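Local coordinates for protein shikimate 5-dehydrogenase AroE (5-dehydroshikimate reductase) (Mycobacterium tuberculosis, PDB 4P4G) that probably catalyses the NADPH-dependent reduction of 3-dehydroshikimate to shikimate, the fourth of seven steps leading to chorismate in aromatic amino-acid biosynthesis, at residues T104-V109 with A132-A137; H119-G124 with T145-N150; V187-I192 with V209-I214; A213-W218 with S235-L240. All coordinates share one frame; numbering follows the deposited sequence.

Contact 1. Residues T104-V109 with A132-A137; sequences TDIDGV and AVVGLA. With SKM ((3R,4S,5R)-3,4,5-trihydroxycyclohex-1-ene-1-carboxylic acid), chain C.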
loop_
_atom_site.group_PDB
_atom_site.type_symbol
_atom_site.label_atom_id
_atom_site.label_comp_id
_atom_site.label_asym_id
_atom_site.label_seq_id
_atom_site.Cartn_x
_atom_site.Cartn_y
_atom_site.Cartn_z
ATOM N N THR A 104 -0.830 0.621 -7.529
ATOM C CA THR A 104 -1.989 -0.219 -7.242
ATOM C C THR A 104 -2.373 -0.267 -5.758
ATOM O O THR A 104 -3.331 -0.962 -5.402
ATOM C CB THR A 104 -1.793 -1.661 -7.760
ATOM O OG1 THR A 104 -0.818 -2.329 -6.950
ATOM C CG2 THR A 104 -1.314 -1.662 -9.207
ATOM N N ASP A 105 -1.649 0.458 -4.900
ATOM C CA ASP A 105 -1.994 0.530 -3.470
ATOM C C ASP A 105 -3.326 1.259 -3.263
ATOM O O ASP A 105 -3.983 1.085 -2.232
ATOM C CB ASP A 105 -0.914 1.259 -2.656
ATOM C CG ASP A 105 0.345 0.437 -2.456
ATOM O OD1 ASP A 105 0.243 -0.788 -2.231
ATOM O OD2 ASP A 105 1.448 1.034 -2.520
ATOM N N ILE A 106 -3.710 2.093 -4.225
ATOM C CA ILE A 106 -5.026 2.734 -4.194
ATOM C C ILE A 106 -6.102 1.648 -4.203
ATOM O O ILE A 106 -7.023 1.676 -3.376
ATOM C CB ILE A 106 -5.235 3.658 -5.400
ATOM C CG1 ILE A 106 -4.202 4.782 -5.410
ATOM C CG2 ILE A 106 -6.653 4.215 -5.419
ATOM C CD1 ILE A 106 -4.100 5.464 -6.773
ATOM N N ASP A 107 -5.975 0.690 -5.129
ATOM C CA ASP A 107 -6.860 -0.485 -5.166
ATOM C C ASP A 107 -6.787 -1.283 -3.875
ATOM O O ASP A 107 -7.796 -1.825 -3.413
ATOM C CB ASP A 107 -6.473 -1.433 -6.302
ATOM C CG ASP A 107 -6.710 -0.851 -7.669
ATOM O OD1 ASP A 107 -7.447 0.151 -7.786
ATOM O OD2 ASP A 107 -6.171 -1.424 -8.644
ATOM N N GLY A 108 -5.579 -1.395 -3.324
ATOM C CA GLY A 108 -5.363 -2.108 -2.083
ATOM C C GLY A 108 -6.219 -1.538 -0.975
ATOM O O GLY A 108 -6.906 -2.275 -0.254
ATOM N N VAL A 109 -6.204 -0.217 -0.857
ATOM C CA VAL A 109 -6.961 0.454 0.193
ATOM C C VAL A 109 -8.456 0.362 -0.078
ATOM O O VAL A 109 -9.232 -0.073 0.786
ATOM C CB VAL A 109 -6.498 1.913 0.352
ATOM C CG1 VAL A 109 -7.379 2.667 1.340
ATOM C CG2 VAL A 109 -5.038 1.944 0.811
ATOM N N ALA A 132 -3.231 5.831 0.425
ATOM C CA ALA A 132 -4.342 5.767 1.369
ATOM C C ALA A 132 -5.258 6.984 1.204
ATOM O O ALA A 132 -6.475 6.851 1.275
ATOM C CB ALA A 132 -3.843 5.660 2.785
ATOM N N VAL A 133 -4.675 8.163 0.994
ATOM C CA VAL A 133 -5.473 9.372 0.789
ATOM C C VAL A 133 -6.362 9.257 -0.446
ATOM O O VAL A 133 -7.575 9.485 -0.373
ATOM C CB VAL A 133 -4.574 10.628 0.722
ATOM C CG1 VAL A 133 -5.371 11.850 0.253
ATOM C CG2 VAL A 133 -3.936 10.881 2.087
ATOM N N VAL A 134 -5.768 8.867 -1.572
ATOM C CA VAL A 134 -6.508 8.749 -2.824
ATOM C C VAL A 134 -7.530 7.607 -2.794
ATOM O O VAL A 134 -8.651 7.763 -3.275
ATOM C CB VAL A 134 -5.545 8.611 -4.020
ATOM C CG1 VAL A 134 -6.302 8.286 -5.310
ATOM C CG2 VAL A 134 -4.741 9.898 -4.181
ATOM N N GLY A 135 -7.149 6.466 -2.218
ATOM C CA GLY A 135 -8.076 5.351 -2.059
ATOM C C GLY A 135 -9.284 5.718 -1.212
ATOM O O GLY A 135 -10.415 5.378 -1.564
ATOM N N LEU A 136 -9.059 6.425 -0.107
ATOM C CA LEU A 136 -10.176 6.912 0.706
ATOM C C LEU A 136 -11.046 7.892 -0.070
ATOM O O LEU A 136 -12.273 7.813 -0.009
ATOM C CB LEU A 136 -9.681 7.542 2.010
ATOM C CG LEU A 136 -9.124 6.568 3.040
ATOM C CD1 LEU A 136 -8.341 7.349 4.083
ATOM C CD2 LEU A 136 -10.250 5.771 3.694
ATOM N N ALA A 137 -10.420 8.809 -0.808
ATOM C CA ALA A 137 -11.175 9.737 -1.658
ATOM C C ALA A 137 -12.041 8.999 -2.685
ATOM O O ALA A 137 -13.188 9.384 -2.929
ATOM C CB ALA A 137 -10.241 10.734 -2.341
HETATM O O12 SKM C . 2.432 -2.187 -2.544
HETATM C C8 SKM C . 2.736 -3.490 -2.054
HETATM C C6 SKM C . 3.030 -3.378 -0.585
HETATM O O7 SKM C . 3.927 -2.314 -0.328
HETATM C C5 SKM C . 3.634 -4.609 -0.137
HETATM C C4 SKM C . 4.149 -5.576 -0.894
HETATM C C1 SKM C . 4.761 -6.795 -0.227
HETATM O O2 SKM C . 5.171 -7.731 -0.928
HETATM O O3 SKM C . 4.852 -6.872 1.012
HETATM C C10 SKM C . 4.145 -5.521 -2.451
HETATM C C9 SKM C . 3.875 -4.044 -2.865
HETATM O O11 SKM C . 3.520 -4.096 -4.203
#

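Contact 2. Residues H119-G124 with T145-N150; sequences HALVLG and TVVARN. With SO4 (sulfate ion), chain J.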
loop_
_atom_site.group_PDB
_atom_site.type_symbol
_atom_site.label_atom_id
_atom_site.label_comp_id
_atom_site.label_asym_id
_atom_site.label_seq_id
_atom_site.Cartn_x
_atom_site.Cartn_y
_atom_site.Cartn_z
ATOM N N HIS A 119 -15.706 10.491 8.134
ATOM C CA HIS A 119 -14.419 11.062 8.507
ATOM C C HIS A 119 -13.387 9.955 8.584
ATOM O O HIS A 119 -13.673 8.876 9.115
ATOM C CB HIS A 119 -14.529 11.765 9.859
ATOM C CG HIS A 119 -15.711 12.678 9.968
ATOM N ND1 HIS A 119 -15.808 13.857 9.261
ATOM C CD2 HIS A 119 -16.842 12.591 10.707
ATOM C CE1 HIS A 119 -16.952 14.451 9.550
ATOM N NE2 HIS A 119 -17.597 13.706 10.430
ATOM N N ALA A 120 -12.186 10.211 8.069
ATOM C CA ALA A 120 -11.138 9.194 8.056
ATOM C C ALA A 120 -9.848 9.737 8.641
ATOM O O ALA A 120 -9.645 10.949 8.687
ATOM C CB ALA A 120 -10.890 8.693 6.641
ATOM N N LEU A 121 -8.989 8.828 9.085
ATOM C CA LEU A 121 -7.671 9.169 9.602
ATOM C C LEU A 121 -6.642 8.365 8.826
ATOM O O LEU A 121 -6.855 7.183 8.540
ATOM C CB LEU A 121 -7.620 8.787 11.080
ATOM C CG LEU A 121 -6.822 9.540 12.126
ATOM C CD1 LEU A 121 -7.201 10.993 12.122
ATOM C CD2 LEU A 121 -7.159 8.942 13.481
ATOM N N VAL A 122 -5.523 8.995 8.478
ATOM C CA VAL A 122 -4.425 8.285 7.832
ATOM C C VAL A 122 -3.201 8.519 8.677
ATOM O O VAL A 122 -2.872 9.662 8.979
ATOM C CB VAL A 122 -4.150 8.815 6.402
ATOM C CG1 VAL A 122 -2.785 8.332 5.881
ATOM C CG2 VAL A 122 -5.279 8.411 5.453
ATOM N N LEU A 123 -2.532 7.443 9.070
ATOM C CA LEU A 123 -1.281 7.581 9.811
ATOM C C LEU A 123 -0.076 7.398 8.914
ATOM O O LEU A 123 0.033 6.394 8.205
ATOM C CB LEU A 123 -1.192 6.554 10.923
ATOM C CG LEU A 123 -2.370 6.415 11.867
ATOM C CD1 LEU A 123 -2.004 5.442 12.970
ATOM C CD2 LEU A 123 -2.759 7.764 12.422
ATOM N N GLY A 124 0.824 8.373 8.955
ATOM C CA GLY A 124 2.097 8.274 8.261
ATOM C C GLY A 124 2.226 9.229 7.100
ATOM O O GLY A 124 1.240 9.823 6.668
ATOM N N THR A 145 -8.032 13.324 8.107
ATOM C CA THR A 145 -7.005 13.927 8.956
ATOM C C THR A 145 -5.724 13.102 8.804
ATOM O O THR A 145 -5.743 11.881 8.951
ATOM C CB THR A 145 -7.468 13.994 10.434
ATOM O OG1 THR A 145 -8.629 14.836 10.546
ATOM C CG2 THR A 145 -6.362 14.545 11.339
ATOM N N VAL A 146 -4.618 13.764 8.462
ATOM C CA VAL A 146 -3.322 13.098 8.326
ATOM C C VAL A 146 -2.530 13.284 9.612
ATOM O O VAL A 146 -2.313 14.409 10.055
ATOM C CB VAL A 146 -2.519 13.690 7.157
ATOM C CG1 VAL A 146 -1.091 13.112 7.122
ATOM C CG2 VAL A 146 -3.235 13.426 5.846
ATOM N N VAL A 147 -2.119 12.177 10.217
ATOM C CA VAL A 147 -1.332 12.213 11.447
ATOM C C VAL A 147 0.039 11.641 11.119
ATOM O O VAL A 147 0.154 10.491 10.739
ATOM C CB VAL A 147 -1.963 11.343 12.558
ATOM C CG1 VAL A 147 -1.204 11.523 13.870
ATOM C CG2 VAL A 147 -3.430 11.686 12.755
ATOM N N ALA A 148 1.086 12.436 11.268
ATOM C CA ALA A 148 2.418 11.935 10.957
ATOM C C ALA A 148 3.460 12.633 11.799
ATOM O O ALA A 148 3.188 13.677 12.397
ATOM C CB ALA A 148 2.728 12.109 9.477
ATOM N N ARG A 149 4.656 12.054 11.832
ATOM C CA ARG A 149 5.768 12.646 12.563
ATOM C C ARG A 149 6.407 13.753 11.735
ATOM O O ARG A 149 6.958 14.710 12.273
ATOM C CB ARG A 149 6.811 11.581 12.914
ATOM C CG ARG A 149 6.309 10.502 13.868
ATOM C CD ARG A 149 7.368 9.434 14.090
ATOM N NE ARG A 149 7.435 8.505 12.966
ATOM C CZ ARG A 149 8.358 7.556 12.839
ATOM N NH1 ARG A 149 9.298 7.419 13.765
ATOM N NH2 ARG A 149 8.341 6.748 11.785
ATOM N N ASN A 150 6.335 13.617 10.414
ATOM C CA ASN A 150 6.963 14.588 9.523
ATOM C C ASN A 150 5.948 15.611 9.024
ATOM O O ASN A 150 5.207 15.347 8.079
ATOM C CB ASN A 150 7.622 13.860 8.340
ATOM C CG ASN A 150 8.482 14.771 7.491
ATOM O OD1 ASN A 150 8.145 15.932 7.258
ATOM N ND2 ASN A 150 9.606 14.244 7.018
HETATM S S SO4 J . 5.894 9.443 9.560
HETATM O O1 SO4 J . 4.988 9.252 10.694
HETATM O O2 SO4 J . 5.875 10.834 9.099
HETATM O O3 SO4 J . 7.261 9.121 9.984
HETATM O O4 SO4 J . 5.559 8.537 8.449
HETATM O O HOH W 1 -11.135 13.062 9.736
#

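Contact 3. Residues V187-I192 with V209-I214; sequences VLVSTI and VLLDAI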
loop_
_atom_site.group_PDB
_atom_site.type_symbol
_atom_site.label_atom_id
_atom_site.label_comp_id
_atom_site.label_asym_id
_atom_site.label_seq_id
_atom_site.Cartn_x
_atom_site.Cartn_y
_atom_site.Cartn_z
ATOM N N VAL A 187 -12.930 5.598 10.228
ATOM C CA VAL A 187 -11.972 4.656 9.669
ATOM C C VAL A 187 -10.565 5.192 9.841
ATOM O O VAL A 187 -10.333 6.394 9.731
ATOM C CB VAL A 187 -12.285 4.320 8.185
ATOM C CG1 VAL A 187 -12.263 5.559 7.331
ATOM C CG2 VAL A 187 -11.331 3.282 7.645
ATOM N N LEU A 188 -9.641 4.290 10.145
ATOM C CA LEU A 188 -8.233 4.621 10.300
ATOM C C LEU A 188 -7.412 3.738 9.363
ATOM O O LEU A 188 -7.527 2.511 9.395
ATOM C CB LEU A 188 -7.825 4.371 11.755
ATOM C CG LEU A 188 -6.362 4.401 12.167
ATOM C CD1 LEU A 188 -5.810 5.764 11.884
ATOM C CD2 LEU A 188 -6.222 4.059 13.656
ATOM N N VAL A 189 -6.597 4.352 8.509
ATOM C CA VAL A 189 -5.647 3.586 7.711
ATOM C C VAL A 189 -4.246 3.866 8.228
ATOM O O VAL A 189 -3.781 5.013 8.190
ATOM C CB VAL A 189 -5.722 3.919 6.220
ATOM C CG1 VAL A 189 -4.716 3.060 5.453
ATOM C CG2 VAL A 189 -7.154 3.714 5.687
ATOM N N SER A 190 -3.574 2.832 8.723
ATOM C CA SER A 190 -2.241 3.029 9.314
ATOM C C SER A 190 -1.122 2.595 8.390
ATOM O O SER A 190 -1.063 1.432 7.969
ATOM C CB SER A 190 -2.116 2.279 10.639
ATOM O OG SER A 190 -0.815 2.472 11.179
ATOM N N THR A 191 -0.216 3.520 8.081
ATOM C CA THR A 191 0.929 3.185 7.232
ATOM C C THR A 191 2.271 3.321 7.950
ATOM O O THR A 191 3.329 3.264 7.311
ATOM C CB THR A 191 0.936 4.005 5.909
ATOM O OG1 THR A 191 1.285 5.369 6.175
ATOM C CG2 THR A 191 -0.430 3.973 5.231
ATOM N N ILE A 192 2.233 3.490 9.273
ATOM C CA ILE A 192 3.446 3.653 10.079
ATOM C C ILE A 192 3.931 2.310 10.639
ATOM O O ILE A 192 3.169 1.332 10.639
ATOM C CB ILE A 192 3.244 4.662 11.243
ATOM C CG1 ILE A 192 2.103 4.230 12.164
ATOM C CG2 ILE A 192 3.005 6.045 10.700
ATOM C CD1 ILE A 192 1.922 5.166 13.366
ATOM N N VAL A 209 -13.129 1.261 12.579
ATOM C CA VAL A 209 -12.546 0.386 11.559
ATOM C C VAL A 209 -11.071 0.727 11.397
ATOM O O VAL A 209 -10.711 1.908 11.288
ATOM C CB VAL A 209 -13.221 0.573 10.181
ATOM C CG1 VAL A 209 -12.626 -0.387 9.141
ATOM C CG2 VAL A 209 -14.717 0.384 10.262
ATOM N N LEU A 210 -10.225 -0.301 11.383
ATOM C CA LEU A 210 -8.787 -0.140 11.186
ATOM C C LEU A 210 -8.336 -0.949 9.990
ATOM O O LEU A 210 -8.586 -2.161 9.920
ATOM C CB LEU A 210 -8.014 -0.657 12.403
ATOM C CG LEU A 210 -6.526 -0.976 12.166
ATOM C CD1 LEU A 210 -5.705 0.300 11.929
ATOM C CD2 LEU A 210 -5.938 -1.787 13.330
ATOM N N LEU A 211 -7.669 -0.289 9.049
ATOM C CA LEU A 211 -6.937 -1.015 8.022
ATOM C C LEU A 211 -5.469 -0.824 8.334
ATOM O O LEU A 211 -4.981 0.300 8.334
ATOM C CB LEU A 211 -7.276 -0.465 6.624
ATOM C CG LEU A 211 -6.428 -1.000 5.465
ATOM C CD1 LEU A 211 -6.525 -2.533 5.356
ATOM C CD2 LEU A 211 -6.835 -0.347 4.153
ATOM N N ASP A 212 -4.753 -1.909 8.644
ATOM C CA ASP A 212 -3.328 -1.786 8.948
ATOM C C ASP A 212 -2.538 -2.293 7.757
ATOM O O ASP A 212 -2.763 -3.407 7.296
ATOM C CB ASP A 212 -2.976 -2.585 10.217
ATOM C CG ASP A 212 -1.668 -2.134 10.863
ATOM O OD1 ASP A 212 -0.780 -1.642 10.131
ATOM O OD2 ASP A 212 -1.526 -2.278 12.105
ATOM N N ALA A 213 -1.625 -1.478 7.239
ATOM C CA ALA A 213 -0.815 -1.908 6.096
ATOM C C ALA A 213 0.148 -3.039 6.447
ATOM O O ALA A 213 0.580 -3.801 5.576
ATOM C CB ALA A 213 -0.064 -0.729 5.504
ATOM N N ILE A 214 0.488 -3.144 7.727
ATOM C CA ILE A 214 1.418 -4.170 8.210
ATOM C C ILE A 214 0.751 -5.554 8.209
ATOM O O ILE A 214 -0.434 -5.679 8.543
ATOM C CB ILE A 214 1.884 -3.857 9.656
ATOM C CG1 ILE A 214 2.635 -2.521 9.720
ATOM C CG2 ILE A 214 2.744 -5.007 10.213
ATOM C CD1 ILE A 214 3.855 -2.456 8.828
HETATM O O HOH W 2 0.700 0.406 11.456
#

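Contact 4. Residues A213-W218 with S235-L240; sequences AIYDPW and SGLQML. With SKM ((3R,4S,5R)-3,4,5-trihydroxycyclohex-1-ene-1-carboxylic acid), chain C.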
loop_
_atom_site.group_PDB
_atom_site.type_symbol
_atom_site.label_atom_id
_atom_site.label_comp_id
_atom_site.label_asym_id
_atom_site.label_seq_id
_atom_site.Cartn_x
_atom_site.Cartn_y
_atom_site.Cartn_z
ATOM N N ALA A 213 -1.625 -1.478 7.239
ATOM C CA ALA A 213 -0.815 -1.908 6.096
ATOM C C ALA A 213 0.148 -3.039 6.447
ATOM O O ALA A 213 0.580 -3.801 5.576
ATOM C CB ALA A 213 -0.064 -0.729 5.504
ATOM N N ILE A 214 0.488 -3.144 7.727
ATOM C CA ILE A 214 1.418 -4.170 8.210
ATOM C C ILE A 214 0.751 -5.554 8.209
ATOM O O ILE A 214 -0.434 -5.679 8.543
ATOM C CB ILE A 214 1.884 -3.857 9.656
ATOM C CG1 ILE A 214 2.635 -2.521 9.720
ATOM C CG2 ILE A 214 2.744 -5.007 10.213
ATOM C CD1 ILE A 214 3.855 -2.456 8.828
ATOM N N TYR A 215 1.491 -6.591 7.833
ATOM C CA TYR A 215 0.963 -7.947 7.942
ATOM C C TYR A 215 1.908 -8.951 8.610
ATOM O O TYR A 215 1.518 -10.080 8.873
ATOM C CB TYR A 215 0.450 -8.466 6.589
ATOM C CG TYR A 215 1.469 -8.588 5.464
ATOM C CD1 TYR A 215 2.330 -9.674 5.387
ATOM C CD2 TYR A 215 1.522 -7.638 4.454
ATOM C CE1 TYR A 215 3.246 -9.796 4.349
ATOM C CE2 TYR A 215 2.431 -7.747 3.406
ATOM C CZ TYR A 215 3.281 -8.827 3.360
ATOM O OH TYR A 215 4.179 -8.944 2.323
ATOM N N ASP A 216 3.146 -8.542 8.888
ATOM C CA ASP A 216 4.124 -9.454 9.484
ATOM C C ASP A 216 5.126 -8.608 10.269
ATOM O O ASP A 216 5.735 -7.703 9.705
ATOM C CB ASP A 216 4.828 -10.255 8.381
ATOM C CG ASP A 216 5.603 -11.466 8.913
ATOM O OD1 ASP A 216 5.806 -11.586 10.139
ATOM O OD2 ASP A 216 6.029 -12.298 8.087
ATOM N N PRO A 217 5.262 -8.861 11.586
ATOM C CA PRO A 217 4.473 -9.838 12.354
ATOM C C PRO A 217 3.042 -9.388 12.594
ATOM O O PRO A 217 2.716 -8.212 12.465
ATOM C CB PRO A 217 5.239 -9.968 13.680
ATOM C CG PRO A 217 6.103 -8.761 13.763
ATOM C CD PRO A 217 6.404 -8.335 12.354
ATOM N N TRP A 218 2.185 -10.351 12.899
ATOM C CA TRP A 218 0.783 -10.061 13.109
ATOM C C TRP A 218 0.321 -10.823 14.346
ATOM O O TRP A 218 0.757 -11.949 14.574
ATOM C CB TRP A 218 -0.016 -10.499 11.872
ATOM C CG TRP A 218 -1.431 -10.099 11.945
ATOM C CD1 TRP A 218 -2.497 -10.895 12.263
ATOM C CD2 TRP A 218 -1.956 -8.781 11.739
ATOM N NE1 TRP A 218 -3.651 -10.149 12.254
ATOM C CE2 TRP A 218 -3.346 -8.849 11.944
ATOM C CE3 TRP A 218 -1.381 -7.546 11.405
ATOM C CZ2 TRP A 218 -4.176 -7.733 11.818
ATOM C CZ3 TRP A 218 -2.204 -6.442 11.280
ATOM C CH2 TRP A 218 -3.588 -6.539 11.486
ATOM N N SER A 235 -6.354 -6.725 8.237
ATOM C CA SER A 235 -4.900 -6.849 8.214
ATOM C C SER A 235 -4.311 -6.428 6.876
ATOM O O SER A 235 -5.028 -6.291 5.871
ATOM C CB SER A 235 -4.472 -8.276 8.524
ATOM O OG SER A 235 -4.398 -9.043 7.351
ATOM N N GLY A 236 -2.995 -6.238 6.865
ATOM C CA GLY A 236 -2.266 -5.869 5.663
ATOM C C GLY A 236 -2.355 -6.908 4.564
ATOM O O GLY A 236 -2.081 -6.616 3.394
ATOM N N LEU A 237 -2.727 -8.131 4.931
ATOM C CA LEU A 237 -2.883 -9.192 3.935
ATOM C C LEU A 237 -4.028 -8.883 2.994
ATOM O O LEU A 237 -3.971 -9.238 1.808
ATOM C CB LEU A 237 -3.152 -10.548 4.606
ATOM C CG LEU A 237 -1.987 -11.265 5.278
ATOM C CD1 LEU A 237 -2.417 -12.676 5.691
ATOM C CD2 LEU A 237 -0.796 -11.319 4.339
ATOM N N GLN A 238 -5.082 -8.246 3.507
ATOM C CA GLN A 238 -6.216 -7.903 2.646
ATOM C C GLN A 238 -5.810 -6.783 1.678
ATOM O O GLN A 238 -6.166 -6.819 0.491
ATOM C CB GLN A 238 -7.463 -7.538 3.475
ATOM C CG GLN A 238 -7.970 -8.696 4.356
ATOM C CD GLN A 238 -8.306 -9.945 3.545
ATOM O OE1 GLN A 238 -8.905 -9.860 2.476
ATOM N NE2 GLN A 238 -7.911 -11.104 4.053
ATOM N N MET A 239 -5.042 -5.808 2.168
ATOM C CA MET A 239 -4.493 -4.775 1.278
ATOM C C MET A 239 -3.559 -5.398 0.240
ATOM O O MET A 239 -3.603 -5.036 -0.935
ATOM C CB MET A 239 -3.743 -3.690 2.060
ATOM C CG MET A 239 -3.374 -2.483 1.199
ATOM S SD MET A 239 -2.469 -1.217 2.100
ATOM C CE MET A 239 -3.382 -1.193 3.636
ATOM N N LEU A 240 -2.728 -6.343 0.674
ATOM C CA LEU A 240 -1.810 -7.034 -0.238
ATOM C C LEU A 240 -2.541 -7.739 -1.382
ATOM O O LEU A 240 -2.150 -7.626 -2.536
ATOM C CB LEU A 240 -0.960 -8.052 0.536
ATOM C CG LEU A 240 0.039 -8.817 -0.337
ATOM C CD1 LEU A 240 1.189 -7.886 -0.733
ATOM C CD2 LEU A 240 0.546 -10.051 0.411
HETATM O O12 SKM C . 2.432 -2.187 -2.544
HETATM C C8 SKM C . 2.736 -3.490 -2.054
HETATM C C6 SKM C . 3.030 -3.378 -0.585
HETATM O O7 SKM C . 3.927 -2.314 -0.328
HETATM C C5 SKM C . 3.634 -4.609 -0.137
HETATM C C4 SKM C . 4.149 -5.576 -0.894
HETATM C C1 SKM C . 4.761 -6.795 -0.227
HETATM O O2 SKM C . 5.171 -7.731 -0.928
HETATM O O3 SKM C . 4.852 -6.872 1.012
HETATM C C10 SKM C . 4.145 -5.521 -2.451
HETATM C C9 SKM C . 3.875 -4.044 -2.865
HETATM O O11 SKM C . 3.520 -4.096 -4.203
HETATM O O HOH W 3 -0.107 -4.462 2.957
#

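Contact 1. Residues T104-V109 with A132-A137
Ile106 lays both its branches on helix 129-139. Its CG2 methyl rests on the backbone, 3.8 Å from Gly135 CA, while the CG1 arm ends with CD1 3.9 Å from Val134 CG1. This division follows from chi1 -61°, which puts CG2 anti to the backbone N and CG1 anti to the carbonyl carbon. Val134 answers with the methyl anti to its own N (chi1 172°), and the two side chains cross obliquely. With no side chain at Gly135, Ile106 CA and Gly135 CA come to 4.6 Å, and the short helical segments cross at -53°. Helix 129-139 is the first helix of the Rossmann-type domain, which probably binds NADP, whereas helix 105-113 leads into that domain from the substrate-binding sheet, so the pair sits at the junction of the two. Val109, on the next turn, points toward the partner helix: CG2 lies 3.9 Å from Ala132 CA, and CG1 leans more loosely on Gly135 and the N of Leu136. At the start of the same helix Asp105 turns to the bound shikimate instead, its OD1 accepting from the ligand hydroxyl O12 at 2.6 Å. Its other oxygen, OD2, forms a salt bridge with Lys69.

Contact 2. Residues H119-G124 with T145-N150
Leu121, Val122 and Leu123 run parallel to Thr145, Val146 and Val147, joined by a ladder in which Thr145 N bonds Ala120 O, Val122 N bonds Thr145 O, Val147 N bonds Val122 O and Gly124 N bonds Val147 O. Leu121 and Thr145 lie side by side on one face; Leu121, its chi1 (-147°) turned off a staggered position, brings CD1 tight against Thr145 CB at 3.5 Å. The same methyl reaches on to Val147 CG2 at 3.9 Å. Leu123 stands beside Val147, its CD2 3.7 Å from Val147 CB. Helix 178-184 packs on Leu121 and Val147. Val122 and Val146 point the other way, Val122 under helix 129-139, the helix of the beta-alpha-beta crossover that links these strands at the heart of the Rossmann-type fold. Gly124, with a positive phi, opens what is probably its glycine-rich loop. A water donates to Ala120 O and accepts from Thr145 OG1. Beyond the second strand a sulfate is held by Arg149 N, 3.0 Å from its O1, and by Asn150 N, 3.1 Å from its O2. Arg149 bends at chi3 (-78°), bringing NE back to the ion for weak bonds only, and Ser125 OG binds it too. The position is consistent with the site for the 2'-phosphate of NADP, although the sulfate probably comes from the crystallisation liquor.

Contact 3. Residues V187-I192 with V209-I214
The Asp212 carboxylate, facing Ser190 across the strands, is met at OD1 from both sides of its plane. Ile214 N bonds it from above, 45° out of plane, at 3.1 Å, closing an Asx turn, and a water donates to OD1 from the other side at 2.9 Å. That water also accepts from Ser190 OG at 2.6 Å and donates to Ile192 O, tying together the ends of both strands. Ser190 OG reaches it by lying anti to the backbone N (chi1 179°), and Asp212 OD2 is bonded to Thr220 OG1. The strands belong to the parallel Rossmann-type sheet, of strand order 3-2-1-4-5-6, in which 187-190 and 209-212 are the fourth and fifth in chain order. Backbone bonds alternate between them from Leu188 N on Val209 O up to Ala213 N on Ser190 O. Leu188 and Leu210 lie side by side on the carboxylate's face, CG of Leu188 4.2 Å from CD1 of Leu210, and helix 221-229 packs on Leu210. On the reverse face Val189 CG1 meets Leu211 CD2, also at 4.2 Å, where helix 105-113 covers both residues. Just past the strand, Ala213 CB presses on Ser190 O at 3.4 Å.

Contact 4. Residues A213-W218 with S235-L240
Tyr215 runs along the start of helix 236-252 from its backbone to the bound shikimate. Its CB sits 3.6 Å from Leu237 N, over the first turn. With CG between the backbone N and the carbonyl carbon (chi1 62°), the ring slants along the first turn toward the ligand. Leu237 CD2 touches CG and CD1 of the ring, 3.7 Å from CD1, the two side chains crossing at about a right angle. Tyr215 CD2 passes the carbonyl of Gly236, and Tyr215 CZ reaches Leu240 CD2 at 4.2 Å. At the tip, OH donates to the shikimate carboxylate oxygen O3 at 2.5 Å, with O3 near the ring plane at its edge; OH is also bonded to Arg19 N. Leu240 CD1 packs on the ligand ring carbon C4 at 3.8 Å, so both segments help line the substrate pocket. Next to Tyr215 in the chain, Ile214 O accepts a bent bond from Gly236 N (3.1 Å, 136°), coming from above the carbonyl plane, and a water donates to both Ala213 O and Gly236 O. Ser235 N-caps the helix through OG, which accepts from Leu237 N, while its CB lies over one face of Trp218, 3.6 Å from the centroid of the six-membered ring, a CH-pi contact. A bend at chi3 (-42°) brings Met239 CE onto Ala213 CA. The loop 213-218, between strand 209-212 and helix 221-229, thus packs on the N-terminal turn of helix 236-252, which reaches Leu211 of the Rossmann-type sheet through Met239 and helix 20-30 of the substrate-binding domain through Leu240.

How the contacts relate
From the N terminus, contact 1 closes the loop from helix 105-113 to helix 129-139, with strand 119-123 inside it. Contact 2 opens on that strand and ends after contact 1, so the two cross, and Leu136 packs on Val122 between them. Contact 3 follows in series and extends the same sheet: strand 187-190 lies beside 119-123, and Leu123 O is probably hydrogen-bonded to Thr191 OG1. Contact 4 begins where contact 3 ends, sharing Ala213 and Ile214, and brings the chain back to the substrate side. There Met239 packs against Gly108 of contact 1, and contacts 1 and 4 both touch shikimate. Together the four tie the Rossmann-type sheet and its helices to the substrate pocket.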